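Local coordinates for protein MucR Phosphodiesterase (Pseudomonas aeruginosa, PDB 5M1T) that belongs to the EAL-domain family of phosphodiesterases and, in this model, holds magnesium ions and the ligand C2E, at residues A40-K53 against G63-L77. Numbering follows the deposited sequence.
With MG (magnesium ion), chain D; C2E (9,9'-[(2R,3R,3aS,5S,7aR,9R,10R,10aS,12S,14aR)-3,5,10,12-tetrahydroxy-5,12-dioxidooctahydro-2H,7H-difuro[3,2-d:3',2'-j][1,3,7,9,2,8]tetraoxadiphosphacyclododecine-2,9-diyl]bis(2-amino-1,9-dihydro-6H-purin-6-one)), chain C.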
loop_
_atom_site.group_PDB
_atom_site.type_symbol
_atom_site.label_atom_id
_atom_site.label_comp_id
_atom_site.label_asym_id
_atom_site.label_seq_id
_atom_site.Cartn_x
_atom_site.Cartn_y
_atom_site.Cartn_z
ATOM N N ALA A 40 -5.637 1.722 -23.621
ATOM C CA ALA A 40 -6.877 2.505 -23.472
ATOM C C ALA A 40 -6.640 3.995 -23.191
ATOM O O ALA A 40 -7.340 4.839 -23.747
ATOM C CB ALA A 40 -7.813 1.892 -22.413
ATOM N N LEU A 41 -5.664 4.315 -22.343
ATOM C CA LEU A 41 -5.270 5.722 -22.136
ATOM C C LEU A 41 -4.664 6.357 -23.400
ATOM O O LEU A 41 -5.004 7.472 -23.744
ATOM C CB LEU A 41 -4.260 5.848 -20.996
ATOM C CG LEU A 41 -4.780 5.608 -19.594
ATOM C CD1 LEU A 41 -3.605 5.481 -18.642
ATOM C CD2 LEU A 41 -5.701 6.757 -19.207
ATOM N N GLU A 42 -3.766 5.645 -24.082
ATOM C CA GLU A 42 -3.198 6.136 -25.357
ATOM C C GLU A 42 -4.294 6.432 -26.369
ATOM O O GLU A 42 -4.192 7.371 -27.132
ATOM C CB GLU A 42 -2.192 5.135 -25.959
ATOM C CG GLU A 42 -1.737 5.455 -27.387
ATOM C CD GLU A 42 -0.950 6.769 -27.537
ATOM O OE1 GLU A 42 -1.205 7.505 -28.519
ATOM O OE2 GLU A 42 -0.098 7.072 -26.676
ATOM N N ARG A 43 -5.364 5.644 -26.347
ATOM C CA ARG A 43 -6.438 5.806 -27.311
ATOM C C ARG A 43 -7.557 6.737 -26.826
ATOM O O ARG A 43 -8.536 6.894 -27.532
ATOM C CB ARG A 43 -7.036 4.428 -27.662
ATOM C CG ARG A 43 -6.041 3.363 -28.121
ATOM C CD ARG A 43 -5.789 3.357 -29.618
ATOM N NE ARG A 43 -4.370 3.055 -29.897
ATOM C CZ ARG A 43 -3.423 3.964 -30.215
ATOM N NH1 ARG A 43 -3.696 5.264 -30.332
ATOM N NH2 ARG A 43 -2.174 3.575 -30.412
ATOM N N ARG A 44 -7.413 7.337 -25.646
ATOM C CA ARG A 44 -8.432 8.210 -25.000
ATOM C C ARG A 44 -9.791 7.541 -24.889
ATOM O O ARG A 44 -10.836 8.155 -25.045
ATOM C CB ARG A 44 -8.610 9.567 -25.687
ATOM C CG ARG A 44 -7.337 10.278 -26.106
ATOM C CD ARG A 44 -6.394 10.613 -24.968
ATOM N NE ARG A 44 -5.653 11.823 -25.329
ATOM C CZ ARG A 44 -4.914 12.556 -24.491
ATOM N NH1 ARG A 44 -4.773 12.210 -23.203
ATOM N NH2 ARG A 44 -4.298 13.638 -24.959
ATOM N N GLN A 45 -9.776 6.251 -24.623
ATOM C CA GLN A 45 -11.000 5.518 -24.540
ATOM C C GLN A 45 -11.573 5.548 -23.120
ATOM O O GLN A 45 -12.740 5.189 -22.931
ATOM C CB GLN A 45 -10.744 4.099 -25.032
ATOM C CG GLN A 45 -10.424 4.041 -26.525
ATOM C CD GLN A 45 -10.041 2.647 -26.948
ATOM O OE1 GLN A 45 -9.809 1.790 -26.100
ATOM N NE2 GLN A 45 -9.967 2.412 -28.236
ATOM N N LEU A 46 -10.762 5.980 -22.141
ATOM C CA LEU A 46 -11.209 6.053 -20.746
ATOM C C LEU A 46 -11.794 7.409 -20.402
ATOM O O LEU A 46 -11.186 8.448 -20.660
ATOM C CB LEU A 46 -10.096 5.672 -19.758
ATOM C CG LEU A 46 -9.567 4.242 -19.814
ATOM C CD1 LEU A 46 -8.628 3.938 -18.640
ATOM C CD2 LEU A 46 -10.695 3.229 -19.865
ATOM N N VAL A 47 -12.989 7.388 -19.800
ATOM C CA VAL A 47 -13.709 8.609 -19.437
ATOM C C VAL A 47 -14.277 8.514 -18.028
ATOM O O VAL A 47 -14.562 7.415 -17.548
ATOM C CB VAL A 47 -14.866 8.875 -20.424
ATOM C CG1 VAL A 47 -14.328 9.054 -21.821
ATOM C CG2 VAL A 47 -15.884 7.740 -20.412
ATOM N N LEU A 48 -14.469 9.647 -17.364
ATOM C CA LEU A 48 -15.160 9.654 -16.077
ATOM C C LEU A 48 -16.615 10.018 -16.215
ATOM O O LEU A 48 -16.970 10.996 -16.884
ATOM C CB LEU A 48 -14.525 10.621 -15.097
ATOM C CG LEU A 48 -13.209 10.215 -14.499
ATOM C CD1 LEU A 48 -12.804 11.240 -13.441
ATOM C CD2 LEU A 48 -13.320 8.842 -13.869
ATOM N N HIS A 49 -17.458 9.223 -15.561
ATOM C CA HIS A 49 -18.828 9.633 -15.310
ATOM C C HIS A 49 -18.930 9.997 -13.832
ATOM O O HIS A 49 -18.109 9.582 -13.011
ATOM C CB HIS A 49 -19.785 8.527 -15.700
ATOM C CG HIS A 49 -19.929 8.371 -17.182
ATOM N ND1 HIS A 49 -20.980 7.700 -17.771
ATOM C CD2 HIS A 49 -19.157 8.822 -18.199
ATOM C CE1 HIS A 49 -20.830 7.711 -19.083
ATOM N NE2 HIS A 49 -19.735 8.394 -19.368
ATOM N N TYR A 50 -19.912 10.816 -13.511
ATOM C CA TYR A 50 -20.051 11.376 -12.201
ATOM C C TYR A 50 -21.465 11.108 -11.753
ATOM O O TYR A 50 -22.409 11.351 -12.510
ATOM C CB TYR A 50 -19.767 12.883 -12.242
ATOM C CG TYR A 50 -18.378 13.197 -12.757
ATOM C CD1 TYR A 50 -17.295 13.168 -11.923
ATOM C CD2 TYR A 50 -18.164 13.495 -14.078
ATOM C CE1 TYR A 50 -16.010 13.414 -12.387
ATOM C CE2 TYR A 50 -16.882 13.744 -14.562
ATOM C CZ TYR A 50 -15.809 13.701 -13.719
ATOM O OH TYR A 50 -14.551 13.978 -14.208
ATOM N N GLN A 51 -21.621 10.561 -10.547
ATOM C CA GLN A 51 -22.950 10.367 -9.972
ATOM C C GLN A 51 -23.222 11.311 -8.786
ATOM O O GLN A 51 -22.453 11.364 -7.832
ATOM C CB GLN A 51 -23.163 8.932 -9.547
ATOM C CG GLN A 51 -24.652 8.678 -9.345
ATOM C CD GLN A 51 -24.961 7.316 -8.808
ATOM O OE1 GLN A 51 -24.100 6.666 -8.207
ATOM N NE2 GLN A 51 -26.198 6.862 -9.044
ATOM N N PRO A 52 -24.311 12.079 -8.859
ATOM C CA PRO A 52 -24.687 13.002 -7.787
ATOM C C PRO A 52 -24.867 12.337 -6.448
ATOM O O PRO A 52 -25.435 11.227 -6.398
ATOM C CB PRO A 52 -26.051 13.528 -8.232
ATOM C CG PRO A 52 -26.158 13.273 -9.692
ATOM C CD PRO A 52 -25.248 12.121 -10.000
ATOM N N LYS A 53 -24.366 12.959 -5.383
ATOM C CA LYS A 53 -24.739 12.551 -4.025
ATOM C C LYS A 53 -25.589 13.722 -3.549
ATOM O O LYS A 53 -25.219 14.879 -3.748
ATOM C CB LYS A 53 -23.553 12.361 -3.069
ATOM C CG LYS A 53 -22.438 11.446 -3.584
ATOM C CD LYS A 53 -21.104 11.668 -2.849
ATOM C CE LYS A 53 -21.300 11.749 -1.337
ATOM N NZ LYS A 53 -20.028 12.192 -0.698
ATOM N N GLY A 63 -22.224 16.932 -3.989
ATOM C CA GLY A 63 -21.041 16.465 -4.706
ATOM C C GLY A 63 -21.322 15.348 -5.689
ATOM O O GLY A 63 -22.484 15.069 -6.009
ATOM N N VAL A 64 -20.253 14.699 -6.152
ATOM C CA VAL A 64 -20.386 13.551 -7.007
ATOM C C VAL A 64 -19.388 12.454 -6.646
ATOM O O VAL A 64 -18.368 12.725 -6.021
ATOM C CB VAL A 64 -20.187 13.913 -8.503
ATOM C CG1 VAL A 64 -21.264 14.881 -8.955
ATOM C CG2 VAL A 64 -18.814 14.500 -8.771
ATOM N N GLU A 65 -19.687 11.224 -7.054
ATOM C CA GLU A 65 -18.685 10.178 -7.090
ATOM C C GLU A 65 -18.182 10.020 -8.531
ATOM O O GLU A 65 -18.980 9.871 -9.445
ATOM C CB GLU A 65 -19.259 8.843 -6.580
ATOM C CG GLU A 65 -18.228 7.740 -6.549
ATOM C CD GLU A 65 -18.734 6.415 -5.943
ATOM O OE1 GLU A 65 -19.929 6.324 -5.570
ATOM O OE2 GLU A 65 -17.920 5.474 -5.838
ATOM N N ALA A 66 -16.874 10.038 -8.718
ATOM C CA ALA A 66 -16.283 9.756 -10.003
ATOM C C ALA A 66 -16.272 8.260 -10.251
ATOM O O ALA A 66 -15.842 7.493 -9.384
ATOM C CB ALA A 66 -14.836 10.299 -10.065
ATOM N N LEU A 67 -16.733 7.867 -11.433
ATOM C CA LEU A 67 -16.883 6.477 -11.818
ATOM C C LEU A 67 -16.317 6.233 -13.247
ATOM O O LEU A 67 -16.734 6.846 -14.235
ATOM C CB LEU A 67 -18.369 6.078 -11.761
ATOM C CG LEU A 67 -19.010 6.023 -10.369
ATOM C CD1 LEU A 67 -20.544 5.872 -10.430
ATOM C CD2 LEU A 67 -18.386 4.891 -9.546
ATOM N N LEU A 68 -15.362 5.320 -13.337
ATOM C CA LEU A 68 -14.640 5.106 -14.558
ATOM C C LEU A 68 -15.493 4.324 -15.548
ATOM O O LEU A 68 -16.215 3.390 -15.168
ATOM C CB LEU A 68 -13.343 4.360 -14.256
ATOM C CG LEU A 68 -12.323 4.142 -15.394
ATOM C CD1 LEU A 68 -11.776 5.462 -15.877
ATOM C CD2 LEU A 68 -11.194 3.223 -14.924
ATOM N N ARG A 69 -15.425 4.726 -16.816
ATOM C CA ARG A 69 -16.050 3.990 -17.905
ATOM C C ARG A 69 -15.034 3.796 -19.050
ATOM O O ARG A 69 -14.069 4.567 -19.195
ATOM C CB ARG A 69 -17.253 4.745 -18.402
ATOM C CG ARG A 69 -18.326 4.973 -17.336
ATOM C CD ARG A 69 -19.258 3.772 -17.247
ATOM N NE ARG A 69 -20.254 3.885 -16.171
ATOM C CZ ARG A 69 -20.036 3.672 -14.869
ATOM N NH1 ARG A 69 -18.839 3.372 -14.412
ATOM N NH2 ARG A 69 -21.030 3.779 -14.008
ATOM N N TRP A 70 -15.238 2.769 -19.855
ATOM C CA TRP A 70 -14.353 2.544 -20.994
ATOM C C TRP A 70 -15.199 2.524 -22.273
ATOM O O TRP A 70 -16.003 1.616 -22.487
ATOM C CB TRP A 70 -13.558 1.252 -20.751
ATOM C CG TRP A 70 -12.577 0.839 -21.819
ATOM C CD1 TRP A 70 -12.174 1.552 -22.897
ATOM C CD2 TRP A 70 -11.859 -0.396 -21.858
ATOM N NE1 TRP A 70 -11.248 0.834 -23.619
ATOM C CE2 TRP A 70 -11.035 -0.367 -22.993
ATOM C CE3 TRP A 70 -11.830 -1.522 -21.028
ATOM C CZ2 TRP A 70 -10.187 -1.434 -23.340
ATOM C CZ3 TRP A 70 -10.971 -2.580 -21.362
ATOM C CH2 TRP A 70 -10.170 -2.526 -22.513
ATOM N N GLU A 71 -15.064 3.564 -23.080
ATOM C CA GLU A 71 -15.705 3.607 -24.388
ATOM C C GLU A 71 -14.900 2.765 -25.350
ATOM O O GLU A 71 -13.929 3.221 -25.937
ATOM C CB GLU A 71 -15.772 5.025 -24.950
ATOM C CG GLU A 71 -16.523 6.003 -24.085
ATOM C CD GLU A 71 -16.442 7.423 -24.624
ATOM O OE1 GLU A 71 -15.429 7.765 -25.315
ATOM O OE2 GLU A 71 -17.400 8.177 -24.363
ATOM N N HIS A 72 -15.345 1.534 -25.525
ATOM C CA HIS A 72 -14.652 0.609 -26.400
ATOM C C HIS A 72 -15.191 0.643 -27.850
ATOM O O HIS A 72 -16.395 0.533 -28.084
ATOM C CB HIS A 72 -14.706 -0.804 -25.819
ATOM C CG HIS A 72 -13.681 -1.712 -26.400
ATOM N ND1 HIS A 72 -13.851 -2.343 -27.614
ATOM C CD2 HIS A 72 -12.444 -2.049 -25.970
ATOM C CE1 HIS A 72 -12.777 -3.059 -27.892
ATOM N NE2 HIS A 72 -11.907 -2.896 -26.913
ATOM N N PRO A 73 -14.285 0.791 -28.833
ATOM C CA PRO A 73 -14.759 0.916 -30.213
ATOM C C PRO A 73 -15.580 -0.304 -30.709
ATOM O O PRO A 73 -16.533 -0.123 -31.455
ATOM C CB PRO A 73 -13.466 1.113 -31.028
ATOM C CG PRO A 73 -12.361 0.565 -30.181
ATOM C CD PRO A 73 -12.813 0.721 -28.742
ATOM N N GLN A 74 -15.224 -1.525 -30.309
ATOM C CA GLN A 74 -16.070 -2.696 -30.591
ATOM C C GLN A 74 -17.211 -2.945 -29.569
ATOM O O GLN A 74 -18.367 -3.056 -29.972
ATOM C CB GLN A 74 -15.214 -3.976 -30.728
ATOM C CG GLN A 74 -14.333 -4.055 -31.988
ATOM C CD GLN A 74 -12.896 -3.578 -31.748
ATOM O OE1 GLN A 74 -12.066 -4.292 -31.139
ATOM N NE2 GLN A 74 -12.590 -2.371 -32.233
ATOM N N HIS A 75 -16.898 -3.061 -28.273
ATOM C CA HIS A 75 -17.880 -3.478 -27.276
ATOM C C HIS A 75 -18.773 -2.357 -26.739
ATOM O O HIS A 75 -19.798 -2.620 -26.122
ATOM C CB HIS A 75 -17.192 -4.180 -26.116
ATOM C CG HIS A 75 -16.250 -5.259 -26.543
ATOM N ND1 HIS A 75 -14.878 -5.103 -26.525
ATOM C CD2 HIS A 75 -16.478 -6.507 -27.015
ATOM C CE1 HIS A 75 -14.302 -6.203 -26.972
ATOM N NE2 HIS A 75 -15.250 -7.072 -27.274
ATOM N N GLY A 76 -18.408 -1.107 -26.989
ATOM C CA GLY A 76 -19.181 0.015 -26.457
ATOM C C GLY A 76 -18.762 0.331 -25.030
ATOM O O GLY A 76 -17.678 -0.032 -24.597
ATOM N N LEU A 77 -19.632 0.993 -24.295
ATOM C CA LEU A 77 -19.316 1.512 -22.975
ATOM C C LEU A 77 -19.193 0.421 -21.920
ATOM O O LEU A 77 -20.177 -0.123 -21.458
ATOM C CB LEU A 77 -20.380 2.519 -22.573
ATOM C CG LEU A 77 -19.915 3.441 -21.457
ATOM C CD1 LEU A 77 -18.956 4.486 -21.987
ATOM C CD2 LEU A 77 -21.116 4.111 -20.811
HETATM MG MG MG D . -17.304 4.099 -4.240
HETATM P P1 C2E C . -18.735 1.598 -6.024
HETATM O O2P C2E C . -17.620 2.403 -5.417
HETATM O O1P C2E C . -19.665 0.931 -5.032
HETATM O "O5'" C2E C . -19.560 2.579 -6.973
HETATM C "C5'" C2E C . -20.970 2.555 -6.990
HETATM C "C4'" C2E C . -21.487 1.624 -8.063
HETATM O "O4'" C2E C . -22.912 1.496 -7.901
HETATM C "C3'" C2E C . -21.266 2.169 -9.464
HETATM O "O3'" C2E C . -21.076 1.072 -10.357
HETATM C "C2'" C2E C . -22.572 2.855 -9.801
HETATM O "O2'" C2E C . -22.822 2.933 -11.205
HETATM C "C1'" C2E C . -23.541 1.899 -9.118
HETATM N N9 C2E C . -24.839 2.494 -8.801
HETATM C C8 C2E C . -25.069 3.719 -8.302
HETATM N N7 C2E C . -26.396 3.907 -8.130
HETATM C C5 C2E C . -27.019 2.783 -8.510
HETATM C C6 C2E C . -28.408 2.318 -8.578
HETATM O O6 C2E C . -29.338 3.066 -8.202
HETATM N N1 C2E C . -28.620 1.076 -9.044
HETATM C C2 C2E C . -27.613 0.268 -9.447
HETATM N N2 C2E C . -27.889 -0.971 -9.913
HETATM N N3 C2E C . -26.319 0.631 -9.399
HETATM C C4 C2E C . -25.983 1.856 -8.955
HETATM P P11 C2E C . -19.878 1.087 -11.429
HETATM O O21 C2E C . -19.789 2.480 -12.032
HETATM O O11 C2E C . -20.172 0.080 -12.489
HETATM O O5A C2E C . -18.532 0.765 -10.629
HETATM C C5A C2E C . -18.429 -0.484 -9.938
HETATM C C4A C2E C . -17.239 -0.451 -9.003
HETATM O O4A C2E C . -16.040 -0.185 -9.722
HETATM C C3A C2E C . -17.306 0.677 -8.007
HETATM O O3A C2E C . -18.148 0.382 -6.906
HETATM C C2A C2E C . -15.864 0.847 -7.606
HETATM O O2A C2E C . -15.469 -0.128 -6.652
HETATM C C1A C2E C . -15.136 0.554 -8.894
HETATM N N91 C2E C . -14.709 1.824 -9.549
HETATM C C81 C2E C . -15.415 2.636 -10.363
HETATM N N71 C2E C . -14.652 3.682 -10.780
HETATM C C51 C2E C . -13.442 3.526 -10.215
HETATM C C61 C2E C . -12.163 4.257 -10.213
HETATM O O61 C2E C . -12.044 5.322 -10.857
HETATM N N11 C2E C . -11.149 3.750 -9.491
HETATM C C21 C2E C . -11.280 2.610 -8.777
HETATM N N21 C2E C . -10.232 2.149 -8.073
HETATM N N31 C2E C . -12.418 1.885 -8.727
HETATM C C41 C2E C . -13.496 2.310 -9.410
HETATM O O HOH W 1 -19.461 4.226 -4.098
#
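Arg69 lays its CG over the centre of the His49 ring, 3.8 Å from the centroid, a CH-pi contact made diagonally across two antiparallel strands. The Arg69 chain turns about its CB-CG bond (chi2 -85°), and its guanidinium meets C2E O21 edge-on, NH1 and NH2 each 2.7 Å from that oxygen. NH1 also bonds to Leu68 O, which fixes the group's rotation; Leu68 N bonds to C2E N71. On Arg69's face, Gln51 borders C2E, its amide bonded to Gln263 and Gly268, while extended Glu65 puts OE2 2.2 Å from a magnesium ion, completed by Asn124, Glu156, Asp186, a water and C2E O2P; Lys207 and Gln263 hold OE1.

The other face is tightly packed: Leu46, Leu48, Tyr50, Val64, Ala66 and Leu68 lie buried, Tyr50 CD1 3.7 Å from Val64 CG2, and helix 93-113 covers much of it. The Trp70 indole is buried between Ala40 and His72; Gln45 OE1 takes a nearly straight bond from its NE1 (3.0 Å, 176°). Gln45 is partly exposed, and Glu71 and Pro73 face solvent.

Backbone bonds zip up this hairpin, which opens the EAL-domain barrel, its first strand antiparallel to the second; the Arg69, Gln51 and Glu65 face carries most of the ligand and the metal contacts.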